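Local coordinates for SIR4-interacting protein SIF2 (Saccharomyces cerevisiae, PDB 1R5M) that antagonizes telomeric silencing in yeast, belongs to the Set3 corepressor complex, and may recruit SIR4 to non-telomeric sites, at residues L45-S51 and L61-K66; D160-I164 and L175-I179; M184-L189 and Y232-K237. All blocks are in the same frame, centred on the assembly; numbering follows the deposited sequence.

Contact 1 (L45-S51 and L61-K66)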
loop_
_atom_site.group_PDB
_atom_site.type_symbol
_atom_site.label_atom_id
_atom_site.label_comp_id
_atom_site.label_asym_id
_atom_site.label_seq_id
_atom_site.Cartn_x
_atom_site.Cartn_y
_atom_site.Cartn_z
ATOM N N LEU A 45 3.084 -8.492 -18.785
ATOM C CA LEU A 45 3.618 -9.389 -17.762
ATOM C C LEU A 45 2.782 -10.654 -17.722
ATOM O O LEU A 45 1.749 -10.746 -18.383
ATOM C CB LEU A 45 3.533 -8.731 -16.384
ATOM C CG LEU A 45 4.195 -7.367 -16.194
ATOM C CD1 LEU A 45 3.837 -6.814 -14.823
ATOM C CD2 LEU A 45 5.702 -7.511 -16.347
ATOM N N ASP A 46 3.240 -11.643 -16.963
ATOM C CA ASP A 46 2.447 -12.846 -16.782
ATOM C C ASP A 46 1.444 -12.359 -15.746
ATOM O O ASP A 46 1.502 -11.196 -15.330
ATOM C CB ASP A 46 3.275 -13.985 -16.178
ATOM C CG ASP A 46 4.268 -14.569 -17.157
ATOM O OD1 ASP A 46 3.903 -14.724 -18.340
ATOM O OD2 ASP A 46 5.403 -14.883 -16.740
ATOM N N ASN A 47 0.526 -13.217 -15.327
ATOM C CA ASN A 47 -0.424 -12.794 -14.308
ATOM C C ASN A 47 0.346 -12.477 -13.036
ATOM O O ASN A 47 1.291 -13.182 -12.683
ATOM C CB ASN A 47 -1.444 -13.892 -14.012
ATOM C CG ASN A 47 -2.218 -13.635 -12.730
ATOM O OD1 ASN A 47 -1.854 -14.131 -11.660
ATOM N ND2 ASN A 47 -3.281 -12.841 -12.827
ATOM N N ILE A 48 -0.047 -11.405 -12.361
ATOM C CA ILE A 48 0.595 -11.037 -11.106
ATOM C C ILE A 48 -0.489 -10.755 -10.080
ATOM O O ILE A 48 -1.591 -10.330 -10.423
ATOM C CB ILE A 48 1.507 -9.789 -11.241
ATOM C CG1 ILE A 48 0.693 -8.570 -11.680
ATOM C CG2 ILE A 48 2.639 -10.079 -12.222
ATOM C CD1 ILE A 48 1.456 -7.264 -11.547
ATOM N N VAL A 49 -0.176 -11.014 -8.816
ATOM C CA VAL A 49 -1.125 -10.791 -7.735
ATOM C C VAL A 49 -1.035 -9.343 -7.267
ATOM O O VAL A 49 -2.053 -8.679 -7.057
ATOM C CB VAL A 49 -0.833 -11.743 -6.561
ATOM C CG1 VAL A 49 -1.775 -11.456 -5.410
ATOM C CG2 VAL A 49 -0.991 -13.189 -7.023
ATOM N N SER A 50 0.193 -8.866 -7.100
ATOM C CA SER A 50 0.454 -7.491 -6.686
ATOM C C SER A 50 1.895 -7.190 -7.068
ATOM O O SER A 50 2.641 -8.090 -7.456
ATOM C CB SER A 50 0.275 -7.331 -5.174
ATOM O OG SER A 50 1.305 -8.001 -4.466
ATOM N N SER A 51 2.291 -5.928 -6.970
ATOM C CA SER A 51 3.655 -5.566 -7.313
ATOM C C SER A 51 4.061 -4.296 -6.591
ATOM O O SER A 51 3.221 -3.572 -6.060
ATOM C CB SER A 51 3.800 -5.378 -8.831
ATOM O OG SER A 51 3.094 -4.236 -9.289
ATOM N N LEU A 61 11.189 -3.651 -10.800
ATOM C CA LEU A 61 9.862 -4.014 -10.322
ATOM C C LEU A 61 9.879 -5.382 -9.645
ATOM O O LEU A 61 10.533 -6.314 -10.117
ATOM C CB LEU A 61 8.879 -4.056 -11.503
ATOM C CG LEU A 61 7.452 -4.556 -11.252
ATOM C CD1 LEU A 61 6.730 -3.595 -10.323
ATOM C CD2 LEU A 61 6.698 -4.669 -12.579
ATOM N N ALA A 62 9.173 -5.492 -8.527
ATOM C CA ALA A 62 9.053 -6.764 -7.828
ATOM C C ALA A 62 7.584 -7.146 -7.938
ATOM O O ALA A 62 6.710 -6.318 -7.693
ATOM C CB ALA A 62 9.436 -6.614 -6.363
ATOM N N TYR A 63 7.295 -8.381 -8.326
ATOM C CA TYR A 63 5.899 -8.775 -8.411
ATOM C C TYR A 63 5.663 -10.180 -7.887
ATOM O O TYR A 63 6.507 -11.064 -8.025
ATOM C CB TYR A 63 5.372 -8.617 -9.848
ATOM C CG TYR A 63 6.041 -9.456 -10.914
ATOM C CD1 TYR A 63 5.769 -10.818 -11.028
ATOM C CD2 TYR A 63 6.895 -8.874 -11.851
ATOM C CE1 TYR A 63 6.320 -11.580 -12.054
ATOM C CE2 TYR A 63 7.454 -9.631 -12.884
ATOM C CZ TYR A 63 7.156 -10.982 -12.977
ATOM O OH TYR A 63 7.674 -11.733 -14.009
ATOM N N GLY A 64 4.516 -10.365 -7.248
ATOM C CA GLY A 64 4.182 -11.666 -6.702
ATOM C C GLY A 64 3.299 -12.457 -7.640
ATOM O O GLY A 64 2.463 -11.886 -8.345
ATOM N N GLU A 65 3.476 -13.772 -7.650
ATOM C CA GLU A 65 2.682 -14.630 -8.517
ATOM C C GLU A 65 1.943 -15.663 -7.683
ATOM O O GLU A 65 2.177 -15.794 -6.482
ATOM C CB GLU A 65 3.577 -15.304 -9.557
ATOM C CG GLU A 65 4.330 -14.300 -10.423
ATOM C CD GLU A 65 5.327 -14.956 -11.353
ATOM O OE1 GLU A 65 4.898 -15.643 -12.301
ATOM O OE2 GLU A 65 6.543 -14.785 -11.126
ATOM N N LYS A 66 1.048 -16.403 -8.322
ATOM C CA LYS A 66 0.251 -17.383 -7.604
ATOM C C LYS A 66 0.945 -18.688 -7.231
ATOM O O LYS A 66 0.569 -19.315 -6.243
ATOM C CB LYS A 66 -1.025 -17.672 -8.402
ATOM C CG LYS A 66 -1.894 -16.428 -8.583
ATOM C CD LYS A 66 -3.161 -16.696 -9.388
ATOM C CE LYS A 66 -3.996 -15.421 -9.507
ATOM N NZ LYS A 66 -5.199 -15.599 -10.374
HETATM O O HOH W 1 6.162 -11.250 -16.412
HETATM O O HOH W 2 6.628 -14.426 -14.390
HETATM O O HOH W 3 0.248 -15.866 -11.128
HETATM O O HOH W 4 2.236 -15.609 -13.122
#
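Ile48 and Tyr63 meet at roughly a right angle, the methyl CG2 of Ile48 lying 3.4 Å from Tyr63 CD1, obliquely to the ring. The phenol takes the most hindered first rotamer, CG between the backbone N and the carbonyl carbon (chi1 62°), which carries the ring alongside Ile48 CG2. Leu45 CD2 approaches Tyr63 CE2, also obliquely and on the same side of the ring as Ile48 CG2. The hydroxyl is held by two waters: one gives it a proton and accepts one from Asp46 N, while the second accepts from the hydroxyl and donates to Asp46 OD2 and Glu65 OE1. Those two carboxylates come within 4.5 Å of each other (Asp46 OD2 to Glu65 OE1), and the shared water probably eases their repulsion, as may the salt bridge from Glu65 OE2 to Arg71. At the far end the extended chain of Lys66 runs across Asn47, its CE 3.3 Å from Asn47 OD1, and past Val49, whose CG2 touches CG of Lys66 at 3.7 Å. Asn47 ND2 and Lys66 NZ find their acceptors on Gln416 and Ser414. Between the backbones, Val49 N donates almost straight (174°) to Gly64 O over 2.8 Å, and Gly64 N returns a 3.0 Å bond to Ser50 O. Farther along, Ser51 CB sits 3.7 Å from Leu61 CD1. The hairpin of strands 50-53 and 60-65 belongs to the first WD repeat; strand 408-413 packs against Leu45, Ile48 and Leu61, and strand 111-116 of the following blade against Ser50 and Ala62.

Contact 2 (D160-I164 and L175-I179)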
loop_
_atom_site.group_PDB
_atom_site.type_symbol
_atom_site.label_atom_id
_atom_site.label_comp_id
_atom_site.label_asym_id
_atom_site.label_seq_id
_atom_site.Cartn_x
_atom_site.Cartn_y
_atom_site.Cartn_z
ATOM N N ASP A 160 15.773 2.818 9.689
ATOM C CA ASP A 160 17.113 2.339 9.355
ATOM C C ASP A 160 17.227 0.934 8.766
ATOM O O ASP A 160 18.335 0.434 8.567
ATOM C CB ASP A 160 18.031 2.457 10.574
ATOM C CG ASP A 160 17.409 1.889 11.827
ATOM O OD1 ASP A 160 16.828 0.788 11.756
ATOM O OD2 ASP A 160 17.508 2.542 12.887
ATOM N N GLY A 161 16.092 0.298 8.487
ATOM C CA GLY A 161 16.111 -1.029 7.893
ATOM C C GLY A 161 16.580 -2.172 8.775
ATOM O O GLY A 161 17.129 -3.160 8.276
ATOM N N THR A 162 16.345 -2.054 10.077
ATOM C CA THR A 162 16.760 -3.079 11.025
ATOM C C THR A 162 15.589 -3.882 11.584
ATOM O O THR A 162 15.776 -4.983 12.098
ATOM C CB THR A 162 17.530 -2.458 12.206
ATOM O OG1 THR A 162 16.716 -1.466 12.845
ATOM C CG2 THR A 162 18.818 -1.805 11.716
ATOM N N HIS A 163 14.385 -3.330 11.487
ATOM C CA HIS A 163 13.202 -4.007 12.002
ATOM C C HIS A 163 12.033 -3.903 11.046
ATOM O O HIS A 163 11.944 -2.966 10.256
ATOM C CB HIS A 163 12.746 -3.391 13.329
ATOM C CG HIS A 163 13.753 -3.489 14.429
ATOM N ND1 HIS A 163 14.866 -2.681 14.495
ATOM C CD2 HIS A 163 13.812 -4.301 15.510
ATOM C CE1 HIS A 163 15.568 -2.989 15.571
ATOM N NE2 HIS A 163 14.950 -3.969 16.205
ATOM N N ILE A 164 11.137 -4.879 11.119
ATOM C CA ILE A 164 9.928 -4.844 10.312
ATOM C C ILE A 164 8.777 -5.279 11.198
ATOM O O ILE A 164 8.976 -5.943 12.222
ATOM C CB ILE A 164 9.949 -5.807 9.087
ATOM C CG1 ILE A 164 10.110 -7.256 9.545
ATOM C CG2 ILE A 164 11.042 -5.403 8.116
ATOM C CD1 ILE A 164 9.786 -8.273 8.449
ATOM N N LEU A 175 6.753 -8.232 15.524
ATOM C CA LEU A 175 7.834 -7.255 15.437
ATOM C C LEU A 175 9.088 -8.110 15.296
ATOM O O LEU A 175 9.384 -8.932 16.167
ATOM C CB LEU A 175 7.927 -6.416 16.714
ATOM C CG LEU A 175 9.240 -5.644 16.877
ATOM C CD1 LEU A 175 9.385 -4.602 15.772
ATOM C CD2 LEU A 175 9.265 -4.981 18.252
ATOM N N TRP A 176 9.807 -7.933 14.195
ATOM C CA TRP A 176 11.014 -8.712 13.938
ATOM C C TRP A 176 12.285 -7.892 13.915
ATOM O O TRP A 176 12.274 -6.717 13.559
ATOM C CB TRP A 176 10.981 -9.372 12.553
ATOM C CG TRP A 176 9.825 -10.239 12.210
ATOM C CD1 TRP A 176 8.602 -9.843 11.743
ATOM C CD2 TRP A 176 9.811 -11.666 12.213
ATOM N NE1 TRP A 176 7.832 -10.940 11.446
ATOM C CE2 TRP A 176 8.550 -12.075 11.727
ATOM C CE3 TRP A 176 10.749 -12.644 12.577
ATOM C CZ2 TRP A 176 8.199 -13.423 11.595
ATOM C CZ3 TRP A 176 10.400 -13.984 12.446
ATOM C CH2 TRP A 176 9.135 -14.359 11.958
ATOM N N ASN A 177 13.384 -8.530 14.305
ATOM C CA ASN A 177 14.687 -7.912 14.146
ATOM C C ASN A 177 14.928 -8.607 12.804
ATOM O O ASN A 177 15.162 -9.817 12.756
ATOM C CB ASN A 177 15.695 -8.403 15.179
ATOM C CG ASN A 177 17.106 -7.973 14.841
ATOM O OD1 ASN A 177 17.507 -8.016 13.680
ATOM N ND2 ASN A 177 17.867 -7.560 15.851
ATOM N N VAL A 178 14.817 -7.858 11.713
ATOM C CA VAL A 178 14.941 -8.430 10.380
ATOM C C VAL A 178 16.319 -8.974 10.014
ATOM O O VAL A 178 16.437 -9.872 9.176
ATOM C CB VAL A 178 14.473 -7.401 9.312
ATOM C CG1 VAL A 178 15.578 -6.404 9.012
ATOM C CG2 VAL A 178 14.016 -8.125 8.057
ATOM N N ILE A 179 17.358 -8.447 10.650
ATOM C CA ILE A 179 18.712 -8.902 10.370
ATOM C C ILE A 179 18.984 -10.267 11.001
ATOM O O ILE A 179 19.535 -11.156 10.350
ATOM C CB ILE A 179 19.748 -7.864 10.859
ATOM C CG1 ILE A 179 19.640 -6.601 9.995
ATOM C CG2 ILE A 179 21.156 -8.445 10.800
ATOM C CD1 ILE A 179 20.556 -5.472 10.415
HETATM O O HOH W 5 18.189 -5.380 13.408
#
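Ile164 reaches Trp176 and Val178 through a first torsion that splits its branches: CG1 stands between the backbone N and the carbonyl carbon (chi1 60°) and meets Trp176 CD1 at 3.7 Å, whereas CG2 lies anti to the carbonyl carbon and touches Val178 CG2 at 4.0 Å. Val178 uses its other methyl too, CG1 resting 3.4 Å from Thr162 O. On the opposite face of the hairpin, the imidazole of His163 is turned back beside its own backbone N (chi1 -62°), which brings CD2 within 3.5 Å of Trp176 O and ND1 to the hydroxyl of Thr162. That bond is 2.8 Å from ND1 to Thr162 OG1, and OG1 in turn donates to Asp160 OD1, on its syn side but tilted from the carboxylate plane. With an alanine at His163, Thr162 OG1 would probably be left without the ND1 donor, and Trp176 O without the ring carbon CD2 beside it. The backbones join through a pair of bonds between Ile164 and Trp176, the one from Trp176 N to Ile164 O being straight at 179° and 2.9 Å long. Val178 N adds a more bent bond to Thr162 O, an oxygen that also accepts from a water shared with Asn177 OD1, itself an acceptor for Ser180 N. Gly161, at positive phi, carries the chain through the turn before strand 163-168. Trp176 NE1 is bonded to Ser166 OG, a link between the second and third strands consistent with the Trp-Ser/Thr part of the network known from WD40 blades, here in the third WD repeat.

Contact 3 (M184-L189 and Y232-K237)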
loop_
_atom_site.group_PDB
_atom_site.type_symbol
_atom_site.label_atom_id
_atom_site.label_comp_id
_atom_site.label_asym_id
_atom_site.label_seq_id
_atom_site.Cartn_x
_atom_site.Cartn_y
_atom_site.Cartn_z
ATOM N N MET A 184 10.759 -10.412 18.149
ATOM C CA MET A 184 10.948 -9.575 19.330
ATOM C C MET A 184 9.668 -9.431 20.138
ATOM O O MET A 184 9.697 -9.422 21.367
ATOM C CB MET A 184 11.464 -8.202 18.918
ATOM C CG MET A 184 12.841 -8.250 18.300
ATOM S SD MET A 184 13.350 -6.629 17.763
ATOM C CE MET A 184 13.575 -5.814 19.329
ATOM N N GLN A 185 8.547 -9.310 19.437
ATOM C CA GLN A 185 7.250 -9.197 20.085
ATOM C C GLN A 185 6.186 -9.785 19.179
ATOM O O GLN A 185 6.336 -9.798 17.958
ATOM C CB GLN A 185 6.893 -7.735 20.375
ATOM C CG GLN A 185 7.759 -7.047 21.414
ATOM C CD GLN A 185 7.074 -5.827 22.000
ATOM O OE1 GLN A 185 6.026 -5.939 22.639
ATOM N NE2 GLN A 185 7.656 -4.653 21.781
ATOM N N HIS A 186 5.112 -10.279 19.783
ATOM C CA HIS A 186 4.005 -10.845 19.029
ATOM C C HIS A 186 2.716 -10.322 19.642
ATOM O O HIS A 186 2.573 -10.286 20.865
ATOM C CB HIS A 186 4.051 -12.378 19.075
ATOM C CG HIS A 186 3.907 -12.953 20.448
ATOM N ND1 HIS A 186 2.692 -13.046 21.094
ATOM C CD2 HIS A 186 4.826 -13.467 21.301
ATOM C CE1 HIS A 186 2.868 -13.591 22.284
ATOM N NE2 HIS A 186 4.154 -13.856 22.435
ATOM N N PHE A 187 1.784 -9.898 18.794
ATOM C CA PHE A 187 0.517 -9.367 19.282
ATOM C C PHE A 187 -0.681 -10.072 18.663
ATOM O O PHE A 187 -0.727 -10.298 17.454
ATOM C CB PHE A 187 0.413 -7.865 18.988
ATOM C CG PHE A 187 1.645 -7.082 19.345
ATOM C CD1 PHE A 187 2.669 -6.913 18.421
ATOM C CD2 PHE A 187 1.784 -6.514 20.609
ATOM C CE1 PHE A 187 3.817 -6.189 18.747
ATOM C CE2 PHE A 187 2.927 -5.790 20.946
ATOM C CZ PHE A 187 3.944 -5.627 20.014
ATOM N N GLU A 188 -1.644 -10.424 19.510
ATOM C CA GLU A 188 -2.881 -11.071 19.084
ATOM C C GLU A 188 -3.978 -10.311 19.822
ATOM O O GLU A 188 -4.552 -10.810 20.790
ATOM C CB GLU A 188 -2.909 -12.546 19.499
ATOM C CG GLU A 188 -1.740 -13.380 19.001
ATOM C CD GLU A 188 -0.450 -13.089 19.746
ATOM O OE1 GLU A 188 -0.456 -13.148 20.994
ATOM O OE2 GLU A 188 0.570 -12.808 19.084
ATOM N N LEU A 189 -4.259 -9.099 19.357
ATOM C CA LEU A 189 -5.244 -8.233 19.992
ATOM C C LEU A 189 -6.712 -8.611 19.804
ATOM O O LEU A 189 -7.585 -8.027 20.446
ATOM C CB LEU A 189 -5.016 -6.790 19.533
ATOM C CG LEU A 189 -3.588 -6.262 19.724
ATOM C CD1 LEU A 189 -3.512 -4.811 19.270
ATOM C CD2 LEU A 189 -3.179 -6.384 21.186
ATOM N N TYR A 232 2.829 1.390 20.257
ATOM C CA TYR A 232 3.849 0.626 20.970
ATOM C C TYR A 232 5.260 1.155 20.779
ATOM O O TYR A 232 5.553 1.885 19.833
ATOM C CB TYR A 232 3.870 -0.831 20.508
ATOM C CG TYR A 232 2.631 -1.631 20.798
ATOM C CD1 TYR A 232 1.562 -1.647 19.904
ATOM C CD2 TYR A 232 2.539 -2.404 21.953
ATOM C CE1 TYR A 232 0.431 -2.418 20.152
ATOM C CE2 TYR A 232 1.412 -3.177 22.212
ATOM C CZ TYR A 232 0.364 -3.181 21.306
ATOM O OH TYR A 232 -0.747 -3.952 21.550
ATOM N N GLN A 233 6.133 0.747 21.693
ATOM C CA GLN A 233 7.545 1.084 21.640
ATOM C C GLN A 233 8.198 -0.294 21.549
ATOM O O GLN A 233 7.727 -1.243 22.170
ATOM C CB GLN A 233 7.982 1.802 22.916
ATOM C CG GLN A 233 9.381 2.384 22.848
ATOM C CD GLN A 233 9.747 3.148 24.103
ATOM O OE1 GLN A 233 9.748 2.593 25.202
ATOM N NE2 GLN A 233 10.058 4.431 23.947
ATOM N N ILE A 234 9.265 -0.408 20.766
ATOM C CA ILE A 234 9.943 -1.687 20.570
ATOM C C ILE A 234 10.281 -2.501 21.817
ATOM O O ILE A 234 10.112 -3.720 21.822
ATOM C CB ILE A 234 11.244 -1.501 19.757
ATOM C CG1 ILE A 234 10.904 -1.116 18.317
ATOM C CG2 ILE A 234 12.072 -2.785 19.783
ATOM C CD1 ILE A 234 12.121 -0.889 17.441
ATOM N N THR A 235 10.748 -1.840 22.871
ATOM C CA THR A 235 11.139 -2.543 24.092
ATOM C C THR A 235 10.029 -2.858 25.092
ATOM O O THR A 235 10.293 -3.481 26.122
ATOM C CB THR A 235 12.235 -1.768 24.849
ATOM O OG1 THR A 235 11.686 -0.546 25.358
ATOM C CG2 THR A 235 13.400 -1.449 23.925
ATOM N N GLU A 236 8.797 -2.448 24.806
ATOM C CA GLU A 236 7.700 -2.707 25.734
ATOM C C GLU A 236 6.517 -3.448 25.125
ATOM O O GLU A 236 6.057 -3.113 24.035
ATOM C CB GLU A 236 7.217 -1.392 26.350
ATOM C CG GLU A 236 8.255 -0.711 27.222
ATOM C CD GLU A 236 8.746 -1.610 28.341
ATOM O OE1 GLU A 236 7.915 -2.038 29.170
ATOM O OE2 GLU A 236 9.964 -1.892 28.390
ATOM N N LYS A 237 6.021 -4.448 25.847
ATOM C CA LYS A 237 4.888 -5.243 25.391
ATOM C C LYS A 237 3.571 -4.516 25.643
ATOM O O LYS A 237 2.585 -4.734 24.937
ATOM C CB LYS A 237 4.874 -6.598 26.105
ATOM C CG LYS A 237 6.112 -7.444 25.847
ATOM C CD LYS A 237 6.037 -8.777 26.573
ATOM C CE LYS A 237 7.240 -9.650 26.244
ATOM N NZ LYS A 237 7.167 -10.978 26.919
#
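Over one face of the Tyr232 ring lies the rim of Phe187, whose CE2 stands 3.3 Å above the plane and displaced from the ring centre; in turn, Tyr232 CE1 lies over one face of the Phe187 ring. The rings are oblique, their planes inclined at 48° and their centroids 4.4 Å apart, and the two side chains run antiparallel alongside each other. Lys237 O lies at the edge of both rings, and Leu189 comes from the opposite direction to the phenol end, its CD2 3.5 Å from Tyr232 OH. A third flat group, the amide of Gln185, reaches into the type I turn Gln233-Glu236 on an extended chain. Its NE2 donates to Glu236 O at 3.2 Å, arriving from above the carbonyl plane; bonds to the carbonyls of Ile234 and Gln233 are weak. On the turn itself, Ile234 CG2 meets the Met184 CE methyl at 3.4 Å, closer than two methyls normally approach. Met184 and Gln185 form a classic beta bulge facing Leu175. The whole is an interblade contact of a WD40 beta-propeller: outermost strand 182-187 of one blade packs against the end of strand 229-233 and the following loop in the next.

One propeller illustrates packing within blades and between them. Contacts 1 and 2 each lie in an antiparallel hairpin, in the first and third WD repeats, with centres 25 Å apart and nearest atoms about 15 Å apart. Contact 3 joins the third repeat's blade to the next and lies about 32 Å, centre to centre, from contact 1. It touches contact 2, whose centre is 13 Å away: Leu175 O and Met184 N probably bond at 2.8 Å across neighbouring strands, and His163 CD2 packs against Met184 SD at 3.3 Å. Leu175 also meets Ile234, so the hairpin reaches the interblade seam directly. A sulfate, probably from the crystallisation liquor, lies about 4 Å from the Glu65 side chain of contact 1.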